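Local coordinates for protein putative alpha-L-fucosidase (Bacteroides thetaiotaomicron, PDB 3EYP) that probably hydrolyses alpha-L-fucosyl linkages as a glycoside hydrolase family 29 fucosidase, with a TIM-barrel domain joined to an F5/8 type C beta-sandwich domain, at residues A[191-195]-A[205-209]; A[383-387]-A[418-422]. The contacts are given in a common frame with arbitrary orientation. Residue numbers count along the deposited sequence, not the author numbering.

Contact 1 (A[191-195]-A[205-209]); sequences DCVIF and DVRWM
Segment 191-195 enters strand 193-195 through C192, and V193, I194 and F195 are extended (phi -83 to -102°, psi 113 to 130°). Segment 205-209 runs 27° from it end to end, in register I194 with D205 (CA-CA 5.1 Å) and F195 with V206 (4.9 Å), the latter a single beta bridge. D205 is kinked (phi/psi -92/-38°); V206, R207 and W208 are extended (phi -134 to -74°, psi 155 to 164°). Both backbone polar groups of I194 are satisfied: its N donates to D205 OD2 (2.7 Å, 168°), and its O accepts from D205 N (2.8 Å) and V206 N (3.1 Å). Thus D205, chi1 m, offers a carboxylate in place of a strand carbonyl; its OD1 is salt-bridged to R13. Apolar contacts flank these bonds: V193 CG1 meets V206 CG1 (3.9 Å), F195 CD1 meets V206 CG2 (3.9 Å) at the ring edge, and F195, chi1 t, brings CZ to W208 CB (3.6 Å). R207 points away, its guanidinium held by the carbonyls of I250, L239 and W221. The loop follows a short TIM-barrel strand and lies along its side away from 162-164; I194 packs on helix 175-188, and V193 and V206 rest on helix 12-20.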
loop_
_atom_site.group_PDB
_atom_site.type_symbol
_atom_site.label_atom_id
_atom_site.label_comp_id
_atom_site.label_asym_id
_atom_site.label_seq_id
_atom_site.Cartn_x
_atom_site.Cartn_y
_atom_site.Cartn_z
ATOM N N ASP A 191 16.892 -2.285 4.273
ATOM C CA ASP A 191 15.649 -2.892 3.796
ATOM C C ASP A 191 14.486 -1.888 3.831
ATOM O O ASP A 191 13.330 -2.215 3.529
ATOM C CB ASP A 191 15.290 -4.118 4.619
ATOM C CG ASP A 191 16.120 -5.355 4.234
ATOM O OD1 ASP A 191 16.948 -5.293 3.298
ATOM O OD2 ASP A 191 15.914 -6.394 4.884
ATOM N N CYS A 192 14.825 -0.660 4.169
ATOM C CA CYS A 192 13.803 0.375 4.349
ATOM C C CYS A 192 13.336 0.952 3.012
ATOM O O CYS A 192 14.076 1.526 2.242
ATOM C CB CYS A 192 14.267 1.504 5.266
ATOM S SG CYS A 192 12.878 2.673 5.672
ATOM N N VAL A 193 12.056 0.810 2.799
ATOM C CA VAL A 193 11.354 1.331 1.604
ATOM C C VAL A 193 11.044 2.786 1.840
ATOM O O VAL A 193 10.515 3.188 2.889
ATOM C CB VAL A 193 10.002 0.601 1.393
ATOM C CG1 VAL A 193 9.200 1.270 0.351
ATOM C CG2 VAL A 193 10.172 -0.859 1.051
ATOM N N ILE A 194 11.398 3.594 0.860
ATOM C CA ILE A 194 11.111 5.025 0.897
ATOM C C ILE A 194 9.913 5.453 0.040
ATOM O O ILE A 194 9.908 5.238 -1.180
ATOM C CB ILE A 194 12.321 5.830 0.513
ATOM C CG1 ILE A 194 13.462 5.603 1.515
ATOM C CG2 ILE A 194 11.943 7.324 0.381
ATOM C CD1 ILE A 194 14.812 6.192 0.989
ATOM N N PHE A 195 8.900 5.992 0.716
ATOM C CA PHE A 195 7.745 6.656 0.025
ATOM C C PHE A 195 8.236 8.065 -0.200
ATOM O O PHE A 195 8.448 8.825 0.753
ATOM C CB PHE A 195 6.459 6.652 0.853
ATOM C CG PHE A 195 5.332 7.410 0.230
ATOM C CD1 PHE A 195 4.375 6.759 -0.569
ATOM C CD2 PHE A 195 5.192 8.765 0.453
ATOM C CE1 PHE A 195 3.312 7.460 -1.158
ATOM C CE2 PHE A 195 4.094 9.488 -0.118
ATOM C CZ PHE A 195 3.176 8.831 -0.923
ATOM N N ASP A 205 11.273 4.607 -3.520
ATOM C CA ASP A 205 11.019 3.195 -3.815
ATOM C C ASP A 205 9.591 3.034 -4.305
ATOM O O ASP A 205 9.287 2.207 -5.184
ATOM C CB ASP A 205 11.269 2.317 -2.601
ATOM C CG ASP A 205 12.721 2.264 -2.237
ATOM O OD1 ASP A 205 13.568 1.971 -3.102
ATOM O OD2 ASP A 205 13.005 2.495 -1.080
ATOM N N VAL A 206 8.729 3.814 -3.683
ATOM C CA VAL A 206 7.285 3.837 -4.015
ATOM C C VAL A 206 6.794 5.260 -4.134
ATOM O O VAL A 206 7.355 6.203 -3.531
ATOM C CB VAL A 206 6.468 2.983 -3.032
ATOM C CG1 VAL A 206 7.073 1.543 -2.948
ATOM C CG2 VAL A 206 6.405 3.621 -1.597
ATOM N N ARG A 207 5.729 5.415 -4.911
ATOM C CA ARG A 207 5.163 6.726 -5.179
ATOM C C ARG A 207 3.772 6.916 -4.634
ATOM O O ARG A 207 3.032 5.964 -4.370
ATOM C CB ARG A 207 5.088 6.939 -6.720
ATOM C CG ARG A 207 4.094 6.001 -7.467
ATOM C CD ARG A 207 4.022 6.304 -9.014
ATOM N NE ARG A 207 2.784 5.820 -9.630
ATOM C CZ ARG A 207 2.676 4.726 -10.392
ATOM N NH1 ARG A 207 3.700 3.902 -10.535
ATOM N NH2 ARG A 207 1.498 4.374 -10.905
ATOM N N TRP A 208 3.386 8.185 -4.587
ATOM C CA TRP A 208 1.979 8.561 -4.443
ATOM C C TRP A 208 1.164 8.341 -5.731
ATOM O O TRP A 208 1.677 8.285 -6.829
ATOM C CB TRP A 208 1.841 10.019 -4.004
ATOM C CG TRP A 208 0.492 10.360 -3.499
ATOM C CD1 TRP A 208 -0.304 9.609 -2.682
ATOM C CD2 TRP A 208 -0.206 11.583 -3.734
ATOM N NE1 TRP A 208 -1.472 10.296 -2.416
ATOM C CE2 TRP A 208 -1.424 11.512 -3.045
ATOM C CE3 TRP A 208 0.089 12.737 -4.476
ATOM C CZ2 TRP A 208 -2.356 12.569 -3.061
ATOM C CZ3 TRP A 208 -0.817 13.780 -4.484
ATOM C CH2 TRP A 208 -2.012 13.693 -3.785
ATOM N N MET A 209 -0.150 8.244 -5.566
ATOM C CA MET A 209 -1.010 7.942 -6.691
ATOM C C MET A 209 -2.054 9.002 -6.963
ATOM O O MET A 209 -3.044 8.753 -7.593
ATOM C CB MET A 209 -1.684 6.580 -6.560
ATOM C CG MET A 209 -1.911 6.166 -5.171
ATOM S SD MET A 209 -3.002 7.168 -4.180
ATOM C CE MET A 209 -4.568 6.668 -4.864
#

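Contact 2 (A[383-387]-A[418-422]); sequences IEEVI and AIGHK
Residues 383-385 are extended strand (phi -91 to -144°, psi 125 to 155°), V386 leaves it at -79/91°, and I387 turns helical. Opposite, 418-422 is an irregular loop: I419 lies at -117/-67°, G420 has positive phi (54/-135°), H421 is near helical (-64/-43°), and K422 is extended again. The nearest CA pairs are E384 with K422 (4.6 Å) and E385 with G420 (5.0 Å). E385 N donates to G420 O (2.8 Å, 151°), while K422 CA makes a CA-H...O contact with I383 O (3.5 Å). Water 2 extends the backbone link, donating to E385 O (2.7 Å) and H421 O (2.8 Å). E385, pointing toward the loop and extended (chi1 t, chi2 t), sets its carboxylate against it: OE1 accepts from G420 N (2.9 Å, 137°) and from water 1 (2.5 Å), which in turn accepts from I419 N (3.0 Å). Its OE2 takes the amides of R392 and T393. In the F5/8 type C beta-sandwich, this is where the loop after strand 408-409 leads into strand 423-432, the antiparallel neighbour of 380-385; the backbones of I383 and W423 continue the pairing. On one flank I383 CG2 packs on I419 CG2 (3.8 Å), I419 being chi1 m. Farther along, I387 CG2 lies 3.5 Å from G420 C, and its CD1 is 4.0 Å from H421 CD2. E384 (chi1 m, chi2 t) forms a salt bridge from OE2 to K422 NZ (3.0 Å), while its OE1 hydrogen-bonds T450; K422 NZ also hydrogen-bonds a glycerol, probably from the crystallisation liquor.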
loop_
_atom_site.group_PDB
_atom_site.type_symbol
_atom_site.label_atom_id
_atom_site.label_comp_id
_atom_site.label_asym_id
_atom_site.label_seq_id
_atom_site.Cartn_x
_atom_site.Cartn_y
_atom_site.Cartn_z
ATOM N N ILE A 383 -6.222 -12.185 -10.834
ATOM C CA ILE A 383 -5.125 -12.615 -11.656
ATOM C C ILE A 383 -3.847 -11.938 -11.146
ATOM O O ILE A 383 -3.872 -10.771 -10.759
ATOM C CB ILE A 383 -5.449 -12.299 -13.165
ATOM C CG1 ILE A 383 -4.449 -12.956 -14.114
ATOM C CG2 ILE A 383 -5.516 -10.789 -13.479
ATOM C CD1 ILE A 383 -5.004 -12.986 -15.519
ATOM N N GLU A 384 -2.779 -12.721 -11.090
ATOM C CA GLU A 384 -1.456 -12.313 -10.553
ATOM C C GLU A 384 -0.316 -12.675 -11.475
ATOM O O GLU A 384 -0.135 -13.815 -11.864
ATOM C CB GLU A 384 -1.200 -12.953 -9.179
ATOM C CG GLU A 384 -2.261 -12.616 -8.152
ATOM C CD GLU A 384 -2.130 -13.413 -6.858
ATOM O OE1 GLU A 384 -1.334 -14.368 -6.775
ATOM O OE2 GLU A 384 -2.835 -13.079 -5.894
ATOM N N GLU A 385 0.460 -11.660 -11.805
ATOM C CA GLU A 385 1.624 -11.762 -12.673
ATOM C C GLU A 385 2.885 -12.032 -11.871
ATOM O O GLU A 385 2.976 -11.750 -10.650
ATOM C CB GLU A 385 1.765 -10.444 -13.489
ATOM C CG GLU A 385 2.409 -10.589 -14.819
ATOM C CD GLU A 385 2.193 -9.353 -15.728
ATOM O OE1 GLU A 385 1.833 -8.262 -15.191
ATOM O OE2 GLU A 385 2.400 -9.482 -16.970
ATOM N N VAL A 386 3.846 -12.650 -12.557
ATOM C CA VAL A 386 5.175 -12.880 -11.999
ATOM C C VAL A 386 5.943 -11.563 -12.103
ATOM O O VAL A 386 6.583 -11.292 -13.059
ATOM C CB VAL A 386 5.945 -14.042 -12.769
ATOM C CG1 VAL A 386 7.339 -14.283 -12.162
ATOM C CG2 VAL A 386 5.118 -15.347 -12.725
ATOM N N ILE A 387 5.871 -10.748 -11.067
ATOM C CA ILE A 387 6.329 -9.370 -11.193
ATOM C C ILE A 387 7.809 -9.154 -11.320
ATOM O O ILE A 387 8.258 -8.174 -11.889
ATOM C CB ILE A 387 5.715 -8.440 -10.107
ATOM C CG1 ILE A 387 6.096 -8.887 -8.701
ATOM C CG2 ILE A 387 4.236 -8.363 -10.320
ATOM C CD1 ILE A 387 5.568 -7.898 -7.577
ATOM N N ALA A 418 -3.539 -3.747 -17.402
ATOM C CA ALA A 418 -2.510 -4.242 -16.432
ATOM C C ALA A 418 -2.951 -5.456 -15.672
ATOM O O ALA A 418 -4.138 -5.702 -15.430
ATOM C CB ALA A 418 -2.094 -3.136 -15.410
ATOM N N ILE A 419 -1.929 -6.210 -15.292
ATOM C CA ILE A 419 -2.042 -7.198 -14.274
ATOM C C ILE A 419 -1.157 -6.881 -13.088
ATOM O O ILE A 419 -1.638 -6.588 -11.999
ATOM C CB ILE A 419 -1.743 -8.619 -14.760
ATOM C CG1 ILE A 419 -2.696 -9.027 -15.910
ATOM C CG2 ILE A 419 -1.943 -9.541 -13.591
ATOM C CD1 ILE A 419 -2.395 -10.423 -16.555
ATOM N N GLY A 420 0.128 -6.937 -13.319
ATOM C CA GLY A 420 1.087 -6.785 -12.241
ATOM C C GLY A 420 0.889 -7.732 -11.056
ATOM O O GLY A 420 0.614 -8.942 -11.185
ATOM N N HIS A 421 0.992 -7.147 -9.874
ATOM C CA HIS A 421 1.000 -7.923 -8.628
ATOM C C HIS A 421 -0.269 -8.650 -8.400
ATOM O O HIS A 421 -0.319 -9.811 -7.979
ATOM C CB HIS A 421 1.309 -6.994 -7.391
ATOM C CG HIS A 421 1.323 -7.730 -6.098
ATOM N ND1 HIS A 421 0.381 -7.512 -5.117
ATOM C CD2 HIS A 421 2.146 -8.702 -5.626
ATOM C CE1 HIS A 421 0.636 -8.301 -4.086
ATOM N NE2 HIS A 421 1.707 -9.018 -4.362
ATOM N N LYS A 422 -1.334 -7.947 -8.662
ATOM C CA LYS A 422 -2.679 -8.467 -8.414
ATOM C C LYS A 422 -3.659 -7.535 -9.107
ATOM O O LYS A 422 -3.466 -6.324 -9.121
ATOM C CB LYS A 422 -2.991 -8.503 -6.918
ATOM C CG LYS A 422 -4.276 -9.264 -6.566
ATOM C CD LYS A 422 -4.620 -9.094 -5.029
ATOM C CE LYS A 422 -3.500 -9.525 -4.199
ATOM N NZ LYS A 422 -3.506 -11.006 -3.884
HETATM O O HOH W 1 0.854 -6.337 -16.530
HETATM O O HOH W 2 2.002 -11.319 -8.200
#

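How the contacts relate
Contact 1 closes before contact 2 opens along the chain, and they belong to different domains, TIM barrel and beta-sandwich. Their centres are about 19 Å apart and their nearest atoms about 9 Å, so they do not touch. Helix 12-20 spans the gap: W17 and R13 meet contact 1, whereas L15 and Y18 meet I387, and Y18 stacks on H421. W221 likewise reaches both, accepting from R207 and touching A418. Contact 1 lies at the C-terminal end of strand 193-195, the end where TIM-barrel enzymes carry their active sites; a glycerol, probably from the crystallisation liquor, about 3 Å from the W208 side chain is consistent with a pocket there, though it identifies no catalytic residue.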